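Local coordinates for protein SusD homolog (Bacteroides thetaiotaomicron, PDB 3SGH) that probably binds sugars at the outer membrane as a SusD-like lipoprotein, and may serve glycan uptake, at residues A29-N34 with S227-N232; S75-L80 with R458-E463; Q120-Y125 with V475-N480; L304-D309 with P313-Y318. All coordinates share one frame; numbering follows the deposited sequence. Where two conformers were deposited one is given.

Interaction 1: residues A29-N34 with S227-N232; sequences ACPQQN and SYDTTN
D229 is the first residue of 227-232 to meet the other segment. Its CB lies 4.0 Å from the CB of A29. Its CG is anti to the backbone N (chi1 -170°), which carries the carboxylate past A29 to the ring of P31. There OD2 of D229 sits 3.5 Å from CG of P31, and the two side chains cross at about a right angle. OD2 is also hydrogen-bonded to a water 2.7 Å away, and that water accepts from the backbone N of A29 at 2.9 Å. The water therefore bridges the segments where no direct polar bond joins them. The other oxygen, OD1, is held by Q175 NE2 and G233 N, so both oxygens of this buried carboxylate have partners. T230 and T231 carry the chain round a type I beta turn, closed by the bond from N232 N to D229 O (2.9 Å). The turn brings N232 back against P31. The CB atoms of N232 and P31 are 3.9 Å apart, and the carbonyl O of N232 is 3.6 Å from CB of P31. The amide of N232 is engaged by other residues: ND2 binds L312 O and OD1 accepts from Q314 N. P31 thus touches both D229 and N232, the two ends of the turn. It lies just before Q32, the N-cap of helix 33-40. The contact packs a helix-to-helix linker against a beta turn, which leads out of strand 227-229 of a small two-stranded antiparallel sheet in a mainly helical SusD-like fold.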
# COMPACT_ATOMS: atom_id res chain seq x y z
N ALA A 29 0.18 -4.99 8.85
CA ALA A 29 0.29 -3.58 9.19
C ALA A 29 1.69 -3.13 9.58
O ALA A 29 1.93 -1.92 9.63
CB ALA A 29 -0.67 -3.23 10.32
N CYS A 30 2.60 -4.08 9.89
CA CYS A 30 3.96 -3.75 10.39
C CYS A 30 3.98 -2.76 11.56
O CYS A 30 4.53 -1.66 11.44
CB CYS A 30 4.81 -3.20 9.25
SG CYS A 30 5.23 -4.53 8.05
N PRO A 31 3.39 -3.15 12.71
CA PRO A 31 3.39 -2.26 13.88
C PRO A 31 4.72 -2.03 14.62
O PRO A 31 4.90 -0.97 15.25
CB PRO A 31 2.39 -2.92 14.81
CG PRO A 31 2.45 -4.38 14.45
CD PRO A 31 2.64 -4.40 12.96
N GLN A 32 5.62 -3.01 14.60
CA GLN A 32 6.88 -2.86 15.31
C GLN A 32 7.62 -1.66 14.70
O GLN A 32 7.61 -1.45 13.48
CB GLN A 32 7.68 -4.15 15.24
CG GLN A 32 8.89 -4.20 16.18
CD GLN A 32 10.15 -3.62 15.61
OE1 GLN A 32 10.28 -3.44 14.38
NE2 GLN A 32 11.11 -3.34 16.48
N GLN A 33 8.32 -0.90 15.53
CA GLN A 33 8.82 0.38 15.11
C GLN A 33 9.74 0.33 13.87
O GLN A 33 9.63 1.20 13.01
CB GLN A 33 9.48 1.14 16.27
CG GLN A 33 10.75 0.46 16.79
CD GLN A 33 11.08 0.87 18.19
OE1 GLN A 33 10.22 0.80 19.11
NE2 GLN A 33 12.29 1.35 18.39
N ASN A 34 10.62 -0.68 13.78
CA ASN A 34 11.52 -0.78 12.63
C ASN A 34 10.83 -1.35 11.40
O ASN A 34 11.08 -0.88 10.30
CB ASN A 34 12.73 -1.63 12.99
CG ASN A 34 13.43 -1.09 14.24
OD1 ASN A 34 13.50 -1.76 15.26
ND2 ASN A 34 13.87 0.16 14.19
N SER A 227 -10.14 -3.88 8.41
CA SER A 227 -9.15 -4.58 9.22
C SER A 227 -8.12 -3.63 9.80
O SER A 227 -7.46 -2.87 9.04
CB SER A 227 -8.39 -5.61 8.36
OG SER A 227 -7.39 -6.24 9.14
N TYR A 228 -7.97 -3.74 11.12
CA TYR A 228 -6.92 -3.04 11.89
C TYR A 228 -6.14 -4.03 12.81
O TYR A 228 -6.70 -5.00 13.29
CB TYR A 228 -7.53 -2.03 12.80
CG TYR A 228 -8.19 -0.84 12.16
CD1 TYR A 228 -9.51 -0.92 11.73
CD2 TYR A 228 -7.54 0.38 12.06
CE1 TYR A 228 -10.14 0.18 11.14
CE2 TYR A 228 -8.19 1.50 11.55
CZ TYR A 228 -9.49 1.39 11.08
OH TYR A 228 -10.14 2.47 10.55
N ASP A 229 -4.86 -3.75 13.03
CA ASP A 229 -4.06 -4.59 13.94
C ASP A 229 -4.34 -4.03 15.33
O ASP A 229 -3.68 -3.12 15.80
CB ASP A 229 -2.57 -4.54 13.56
CG ASP A 229 -1.72 -5.56 14.32
OD1 ASP A 229 -2.15 -5.97 15.44
OD2 ASP A 229 -0.65 -5.90 13.81
N THR A 230 -5.40 -4.52 15.94
CA THR A 230 -5.97 -3.84 17.10
C THR A 230 -5.04 -3.79 18.31
O THR A 230 -5.21 -2.90 19.18
CB THR A 230 -7.33 -4.42 17.55
OG1 THR A 230 -7.14 -5.74 18.06
CG2 THR A 230 -8.38 -4.41 16.37
N THR A 231 -4.13 -4.75 18.41
CA THR A 231 -3.15 -4.79 19.51
C THR A 231 -1.78 -4.25 19.10
O THR A 231 -0.82 -4.33 19.86
CB THR A 231 -2.99 -6.20 19.98
OG1 THR A 231 -2.55 -7.01 18.90
CG2 THR A 231 -4.36 -6.75 20.54
N ASN A 232 -1.69 -3.75 17.85
CA ASN A 232 -0.42 -3.40 17.26
C ASN A 232 0.63 -4.52 17.50
O ASN A 232 1.73 -4.29 18.02
CB ASN A 232 0.04 -2.08 17.79
CG ASN A 232 -0.70 -0.94 17.16
OD1 ASN A 232 -0.78 -0.86 15.92
ND2 ASN A 232 -1.24 -0.03 17.99
O HOH W 1 0.17 -6.52 11.28

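Interaction 2: residues S75-L80 with R458-E463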
# COMPACT_ATOMS: atom_id res chain seq x y z
N SER A 75 15.81 -3.91 2.95
CA SER A 75 15.06 -4.06 4.21
C SER A 75 13.75 -4.81 4.08
O SER A 75 13.38 -5.64 4.95
CB SER A 75 14.80 -2.68 4.83
OG SER A 75 16.00 -2.13 5.32
N SER A 76 12.98 -4.47 3.06
CA SER A 76 11.64 -5.02 2.91
C SER A 76 11.66 -6.53 2.74
O SER A 76 10.86 -7.24 3.39
CB SER A 76 10.91 -4.35 1.73
OG SER A 76 10.68 -2.97 1.98
N TRP A 77 12.57 -7.02 1.89
CA TRP A 77 12.74 -8.45 1.72
C TRP A 77 12.95 -9.10 3.05
O TRP A 77 12.27 -10.07 3.40
CB TRP A 77 13.91 -8.76 0.79
CG TRP A 77 14.31 -10.20 0.79
CD1 TRP A 77 14.93 -10.85 1.79
CD2 TRP A 77 14.12 -11.19 -0.27
NE1 TRP A 77 15.15 -12.17 1.45
CE2 TRP A 77 14.65 -12.41 0.19
CE3 TRP A 77 13.54 -11.16 -1.55
CZ2 TRP A 77 14.67 -13.59 -0.59
CZ3 TRP A 77 13.55 -12.34 -2.34
CH2 TRP A 77 14.10 -13.55 -1.84
N GLY A 78 13.91 -8.58 3.81
CA GLY A 78 14.27 -9.21 5.09
C GLY A 78 13.14 -9.21 6.09
O GLY A 78 12.91 -10.19 6.84
N ARG A 79 12.40 -8.10 6.10
CA ARG A 79 11.34 -7.95 7.05
C ARG A 79 10.16 -8.92 6.75
O ARG A 79 9.67 -9.63 7.66
CB ARG A 79 10.86 -6.49 7.04
CG ARG A 79 9.78 -6.15 8.11
CD ARG A 79 10.25 -6.41 9.53
NE ARG A 79 11.38 -5.59 9.89
CZ ARG A 79 11.93 -5.53 11.09
NH1 ARG A 79 11.42 -6.23 12.10
NH2 ARG A 79 12.97 -4.74 11.28
N LEU A 80 9.72 -8.93 5.49
CA LEU A 80 8.58 -9.70 5.08
C LEU A 80 8.91 -11.20 5.08
O LEU A 80 8.13 -11.99 5.59
CB LEU A 80 8.10 -9.28 3.69
CG LEU A 80 7.59 -7.81 3.67
CD1 LEU A 80 7.18 -7.39 2.26
CD2 LEU A 80 6.39 -7.62 4.68
N ARG A 458 15.25 -3.36 -5.89
CA ARG A 458 16.14 -4.32 -6.48
C ARG A 458 16.21 -5.58 -5.62
O ARG A 458 15.82 -5.57 -4.44
CB ARG A 458 17.55 -3.72 -6.62
CG ARG A 458 17.63 -2.61 -7.66
CD ARG A 458 19.03 -1.99 -7.75
NE ARG A 458 19.29 -1.18 -6.55
CZ ARG A 458 20.02 -1.57 -5.50
NH1 ARG A 458 20.62 -2.75 -5.48
NH2 ARG A 458 20.14 -0.78 -4.44
N PHE A 459 16.73 -6.64 -6.24
CA PHE A 459 17.05 -7.90 -5.56
C PHE A 459 18.12 -7.60 -4.47
O PHE A 459 18.92 -6.65 -4.59
CB PHE A 459 17.53 -8.94 -6.58
CG PHE A 459 16.51 -9.28 -7.67
CD1 PHE A 459 15.17 -9.38 -7.38
CD2 PHE A 459 16.95 -9.55 -8.95
CE1 PHE A 459 14.26 -9.77 -8.37
CE2 PHE A 459 16.06 -9.93 -9.94
CZ PHE A 459 14.73 -10.03 -9.67
N THR A 460 18.14 -8.40 -3.42
CA THR A 460 18.99 -8.12 -2.27
C THR A 460 20.40 -8.67 -2.35
O THR A 460 20.67 -9.67 -3.04
CB THR A 460 18.38 -8.70 -0.99
OG1 THR A 460 18.43 -10.13 -1.08
CG2 THR A 460 16.92 -8.17 -0.78
N ARG A 461 21.31 -8.04 -1.60
CA ARG A 461 22.68 -8.50 -1.55
C ARG A 461 22.73 -9.90 -0.99
O ARG A 461 23.54 -10.72 -1.46
CB ARG A 461 23.62 -7.56 -0.75
CG ARG A 461 25.08 -8.16 -0.67
CD ARG A 461 26.20 -7.21 -0.21
NE ARG A 461 26.47 -6.24 -1.27
CZ ARG A 461 27.60 -6.09 -1.95
NH1 ARG A 461 28.72 -6.82 -1.71
NH2 ARG A 461 27.62 -5.16 -2.89
N SER A 462 21.88 -10.21 -0.00
CA SER A 462 21.94 -11.56 0.61
C SER A 462 21.58 -12.64 -0.41
O SER A 462 22.10 -13.77 -0.37
CB SER A 462 21.08 -11.63 1.89
OG SER A 462 19.70 -11.67 1.55
N GLU A 463 20.73 -12.31 -1.36
CA GLU A 463 20.37 -13.25 -2.41
C GLU A 463 21.50 -13.42 -3.45
O GLU A 463 21.77 -14.55 -3.92
CB GLU A 463 19.06 -12.85 -3.06
CG GLU A 463 17.88 -13.14 -2.12
CD GLU A 463 17.55 -14.63 -2.09
OE1 GLU A 463 17.05 -15.12 -3.12
OE2 GLU A 463 17.82 -15.31 -1.07
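OE1 of E463 is gripped by Y137 OH and N467 ND2 while it lies 3.6 Å from CH2 of W77. These two bonds hold the carboxylate beside the CZ2-CH2 rim of the indole, to one side of the ring plane. The carboxylate plane is tilted 26° from the ring plane, and CD of E463 approaches CZ2 of W77 to 3.4 Å. The methylene beside it also takes part. CG of E463 makes a CH-pi contact with the six-membered ring of W77, 4.0 Å from its centroid and offset toward the rim. The E463 chain bends at chi2 (-76°), which keeps the carboxylate close to the rim while CG lies over the face. With an alanine in its place, Y137 OH and N467 ND2 would probably be left without their shared acceptor, and part of the six-membered ring would lose its cover. E463 is placed by the start of helix 461-466, where T460 is the N-cap. OG1 of T460 accepts from E463 N at 3.2 Å, a side-chain cap of the first turn. With OG1 turned to the helix, the methyl of T460 is left to face W77. CG2 is anti to the carbonyl carbon and packs closely on CB of W77, at 3.4 Å. It meets the ring obliquely, 3.7 Å from CG of W77. The indole is thus touched near CB by the cap residue and at its far end by the glutamate. W77 reaches out from helix 75-84. Outside the two segments its ring stacks with Y81, and it also touches L116 and Q120 of helix 100-120 and P124.

Interaction 3: residues Q120-Y125 with V475-N480; sequences QGPIPY and VSMLSN
P122 carries the largest share of the contact, and it touches L478 and M477 with two neighbouring ring atoms. CD of P122 meets CD2 of L478 at 3.6 Å. CG of P122 meets CB of M477, a selenomethionine, at 3.9 Å. The contact between these residues is purely apolar. The leucine crosses the proline at about a right angle. Its CG is anti to the carbonyl carbon (chi1 -69°), and this brings the CD2 methyl nearer to 120-125 than the direction of CB alone would suggest. The same methyl lies 4.1 Å from the carbonyl O of Q120, an oxygen that accepts a hydrogen bond from R456 NH2. M477 behaves differently. It touches through CB at its base, and the extended chain beyond slides past the proline in the opposite direction. The proline is steadied from its own side. NE2 of Q120 donates to the carbonyl O of P122 at 2.9 Å, an almost straight bond with an N-H...O angle of 168°. The acceptor lies close to the amide plane of Q120. G121 between them has a positive phi, and a side chain there would clash with the P122 ring. P122 also touches E140 of helix 140-162. The contact thus joins two helix exits: the turn that leaves helix 100-120 packs on the end of helix 468-477. This is ordinary helix-end packing in the mainly helical SusD-like fold, whose family belongs to the TPR clan.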
# COMPACT_ATOMS: atom_id res chain seq x y z
N GLN A 120 9.60 -5.76 -5.82
CA GLN A 120 10.79 -6.17 -6.55
C GLN A 120 10.53 -6.99 -7.80
O GLN A 120 11.41 -7.10 -8.64
CB GLN A 120 11.76 -6.94 -5.64
CG GLN A 120 11.31 -8.29 -5.22
CD GLN A 120 12.44 -9.03 -4.52
OE1 GLN A 120 12.96 -8.55 -3.53
NE2 GLN A 120 12.86 -10.15 -5.09
N GLY A 121 9.34 -7.54 -7.93
CA GLY A 121 9.01 -8.37 -9.09
C GLY A 121 9.19 -9.85 -8.79
O GLY A 121 8.57 -10.36 -7.84
N PRO A 122 10.04 -10.56 -9.57
CA PRO A 122 10.22 -11.98 -9.27
C PRO A 122 10.60 -12.23 -7.80
O PRO A 122 11.40 -11.50 -7.23
CB PRO A 122 11.38 -12.39 -10.18
CG PRO A 122 11.33 -11.49 -11.31
CD PRO A 122 10.85 -10.15 -10.74
N ILE A 123 10.04 -13.28 -7.23
CA ILE A 123 10.44 -13.78 -5.92
C ILE A 123 10.37 -15.29 -5.96
O ILE A 123 9.61 -15.85 -6.72
CB ILE A 123 9.48 -13.27 -4.82
CG1 ILE A 123 8.03 -13.70 -5.10
CG2 ILE A 123 9.61 -11.72 -4.56
CD1 ILE A 123 7.05 -13.44 -3.94
N PRO A 124 11.08 -15.97 -5.05
CA PRO A 124 10.80 -17.39 -4.86
C PRO A 124 9.44 -17.57 -4.19
O PRO A 124 9.09 -16.81 -3.27
CB PRO A 124 11.93 -17.87 -3.93
CG PRO A 124 12.85 -16.74 -3.75
CD PRO A 124 12.13 -15.48 -4.16
N TYR A 125 8.68 -18.56 -4.64
CA TYR A 125 7.36 -18.81 -4.08
C TYR A 125 6.99 -20.29 -4.30
O TYR A 125 7.07 -21.07 -3.34
CB TYR A 125 6.33 -17.79 -4.63
CG TYR A 125 4.97 -17.89 -3.97
CD1 TYR A 125 4.66 -17.15 -2.84
CD2 TYR A 125 4.00 -18.76 -4.48
CE1 TYR A 125 3.42 -17.25 -2.22
CE2 TYR A 125 2.73 -18.87 -3.83
CZ TYR A 125 2.48 -18.10 -2.70
OH TYR A 125 1.28 -18.20 -2.05
N VAL A 475 17.13 -12.09 -12.83
CA VAL A 475 17.43 -10.85 -13.54
C VAL A 475 16.88 -10.90 -14.96
O VAL A 475 16.32 -9.94 -15.42
CB VAL A 475 18.97 -10.54 -13.52
CG1 VAL A 475 19.32 -9.28 -14.32
CG2 VAL A 475 19.44 -10.43 -12.05
N SER A 476 17.03 -12.06 -15.63
CA SER A 476 16.54 -12.19 -16.99
C SER A 476 15.02 -12.26 -17.07
O SER A 476 14.44 -12.09 -18.16
CB SER A 476 17.16 -13.39 -17.71
OG SER A 476 16.61 -14.60 -17.24
N MSE A 477 14.36 -12.51 -15.93
CA MSE A 477 12.91 -12.47 -15.88
C MSE A 477 12.31 -11.05 -15.88
O MSE A 477 11.13 -10.88 -16.13
CB MSE A 477 12.39 -13.26 -14.65
CG MSE A 477 12.87 -14.67 -14.60
SE MSE A 477 12.38 -15.48 -12.95
CE MSE A 477 13.44 -17.08 -13.12
N LEU A 478 13.13 -10.04 -15.56
CA LEU A 478 12.68 -8.66 -15.47
C LEU A 478 12.41 -8.15 -16.86
O LEU A 478 13.07 -8.55 -17.82
CB LEU A 478 13.73 -7.76 -14.79
CG LEU A 478 13.96 -8.00 -13.28
CD1 LEU A 478 15.18 -7.25 -12.68
CD2 LEU A 478 12.67 -7.64 -12.52
N SER A 479 11.51 -7.19 -16.94
CA SER A 479 11.06 -6.64 -18.20
C SER A 479 12.19 -6.28 -19.15
O SER A 479 12.13 -6.62 -20.32
CB SER A 479 10.18 -5.41 -17.95
OG SER A 479 10.86 -4.39 -17.25
N ASN A 480 13.20 -5.56 -18.66
CA ASN A 480 14.34 -5.20 -19.51
C ASN A 480 15.64 -5.92 -19.18
O ASN A 480 16.73 -5.49 -19.61
CB ASN A 480 14.56 -3.70 -19.43
CG ASN A 480 15.06 -3.23 -18.06
OD1 ASN A 480 15.25 -4.03 -17.13
ND2 ASN A 480 15.26 -1.92 -17.93

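Interaction 4: residues L304-D309 with P313-Y318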
# COMPACT_ATOMS: atom_id res chain seq x y z
N LEU A 304 1.46 12.91 11.00
CA LEU A 304 0.40 11.93 10.78
C LEU A 304 -0.40 11.86 12.09
O LEU A 304 0.17 11.70 13.19
CB LEU A 304 1.03 10.56 10.46
CG LEU A 304 2.10 10.49 9.36
CD1 LEU A 304 2.62 9.07 9.24
CD2 LEU A 304 1.53 10.97 8.02
N PHE A 305 -1.73 11.94 11.96
CA PHE A 305 -2.61 11.89 13.11
C PHE A 305 -2.39 10.62 13.96
O PHE A 305 -2.42 10.65 15.19
CB PHE A 305 -4.06 11.98 12.69
CG PHE A 305 -5.00 12.05 13.88
CD1 PHE A 305 -5.52 10.90 14.43
CD2 PHE A 305 -5.26 13.27 14.48
CE1 PHE A 305 -6.32 10.96 15.59
CE2 PHE A 305 -6.04 13.36 15.61
CZ PHE A 305 -6.60 12.18 16.18
N ILE A 306 -2.17 9.49 13.31
CA ILE A 306 -2.04 8.20 14.01
C ILE A 306 -0.84 8.21 14.96
O ILE A 306 -0.85 7.52 15.96
CB ILE A 306 -1.94 7.01 13.01
CG1 ILE A 306 -2.18 5.65 13.72
CG2 ILE A 306 -0.59 7.06 12.26
CD1 ILE A 306 -2.33 4.48 12.67
N ALA A 307 0.16 9.06 14.69
CA ALA A 307 1.33 9.25 15.57
C ALA A 307 1.00 9.99 16.87
O ALA A 307 1.82 9.93 17.81
CB ALA A 307 2.49 10.02 14.85
N THR A 308 -0.17 10.65 16.94
CA THR A 308 -0.50 11.53 18.06
C THR A 308 -1.07 10.78 19.27
O THR A 308 -1.23 11.36 20.35
CB THR A 308 -1.49 12.65 17.67
OG1 THR A 308 -2.77 12.07 17.34
CG2 THR A 308 -0.91 13.48 16.53
N ASP A 309 -1.41 9.51 19.07
CA ASP A 309 -1.94 8.67 20.14
C ASP A 309 -1.40 7.29 19.87
O ASP A 309 -1.91 6.59 19.01
CB ASP A 309 -3.47 8.66 20.06
CG ASP A 309 -4.14 7.75 21.08
OD1 ASP A 309 -3.48 7.01 21.84
OD2 ASP A 309 -5.38 7.80 21.11
N PRO A 313 -4.68 1.79 16.65
CA PRO A 313 -4.28 0.58 15.93
C PRO A 313 -3.87 0.89 14.49
O PRO A 313 -4.58 1.64 13.79
CB PRO A 313 -5.56 -0.29 15.95
CG PRO A 313 -6.70 0.71 15.95
CD PRO A 313 -6.14 1.87 16.84
N GLN A 314 -2.77 0.30 14.03
CA GLN A 314 -2.40 0.47 12.63
C GLN A 314 -3.40 -0.23 11.71
O GLN A 314 -3.81 -1.37 11.98
CB GLN A 314 -0.96 0.01 12.38
CG GLN A 314 0.02 1.00 13.04
CD GLN A 314 1.48 0.77 12.74
OE1 GLN A 314 2.33 1.25 13.49
NE2 GLN A 314 1.80 0.07 11.62
N PRO A 315 -3.81 0.45 10.62
CA PRO A 315 -4.76 -0.09 9.64
C PRO A 315 -4.15 -1.09 8.67
O PRO A 315 -2.94 -1.03 8.39
CB PRO A 315 -5.21 1.14 8.86
CG PRO A 315 -4.10 2.07 8.96
CD PRO A 315 -3.46 1.86 10.31
N VAL A 316 -4.97 -2.02 8.20
CA VAL A 316 -4.56 -2.99 7.20
C VAL A 316 -5.33 -2.72 5.89
O VAL A 316 -4.73 -2.48 4.85
CB VAL A 316 -4.76 -4.42 7.64
CG1 VAL A 316 -4.28 -5.39 6.49
CG2 VAL A 316 -4.03 -4.70 9.00
N MSE A 317 -6.66 -2.73 5.94
CA MSE A 317 -7.42 -2.58 4.73
C MSE A 317 -8.79 -2.05 5.06
O MSE A 317 -9.45 -2.59 5.97
CB MSE A 317 -7.54 -3.94 4.04
CG MSE A 317 -8.33 -3.90 2.75
SE MSE A 317 -8.60 -5.76 2.06
CE MSE A 317 -6.86 -5.96 1.50
N TYR A 318 -9.23 -1.04 4.34
CA TYR A 318 -10.48 -0.36 4.61
C TYR A 318 -11.59 -0.77 3.68
O TYR A 318 -11.37 -1.05 2.51
CB TYR A 318 -10.31 1.14 4.45
CG TYR A 318 -9.34 1.84 5.38
CD1 TYR A 318 -9.53 1.89 6.73
CD2 TYR A 318 -8.21 2.43 4.88
CE1 TYR A 318 -8.68 2.55 7.57
CE2 TYR A 318 -7.35 3.14 5.74
CZ TYR A 318 -7.60 3.21 7.06
OH TYR A 318 -6.71 3.93 7.86
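The F305 ring, next to the I306 that touches P315, carries OG1 of T308 over the centre of one face, 3.8 Å above the plane. That hydroxyl donates to the carbonyl O of F305 at 2.6 Å, in the carbonyl plane. The same oxygen also accepts from T308 N at 2.9 Å. Two bonds from one residue therefore hold the turn and keep the hydroxyl above the ring. The ring itself takes no part in the contact with 313-318. That falls to I306, whose CD1 methyl does all the touching. CG1 is anti to the backbone N (chi1 -165°) and the chain is extended beyond it, which sends CD1 out to the other segment. I306 and P315 reach toward each other tip to tip, with CD1 of I306 3.7 Å from CD of P315. CD1 of I306 also lies 3.8 Å from the carbonyl O of P313. It is 4.0 Å from CA of Q314, so one methyl rests against three successive residues. The Q314 amide turns elsewhere, with OE1 accepting from G239 N. I306 also touches Y240 of helix 239-245, and its carbonyl O accepts from N238 ND2. On the strand side, P313 and P315 touch Y228 of the antiparallel neighbour 227-229. Further along, V316 and M317 form a classic beta bulge opposite S227 and pack on F187 of helix 181-198.

Interactions 1 and 4 share the two-stranded sheet. Their centres are 9 Å apart, and backbone bonds join them: S227 O to V316 N and D229 N to Q314 O, each 2.8 Å. Interactions 2 and 3 form a second pair, with centres 13 Å apart. There F459 CE1 lies 3.5 Å from P122 O, and helices 461-466 and 468-477 follow each other in the chain. R79 links the pairs by packing on Q32 and N34, although the centres of interactions 1 and 2 are 21 Å apart. Interactions 3 and 4 lie on opposite sides of the chain's centre, about 32 Å apart between centres. No ligand site is identified at any of the four.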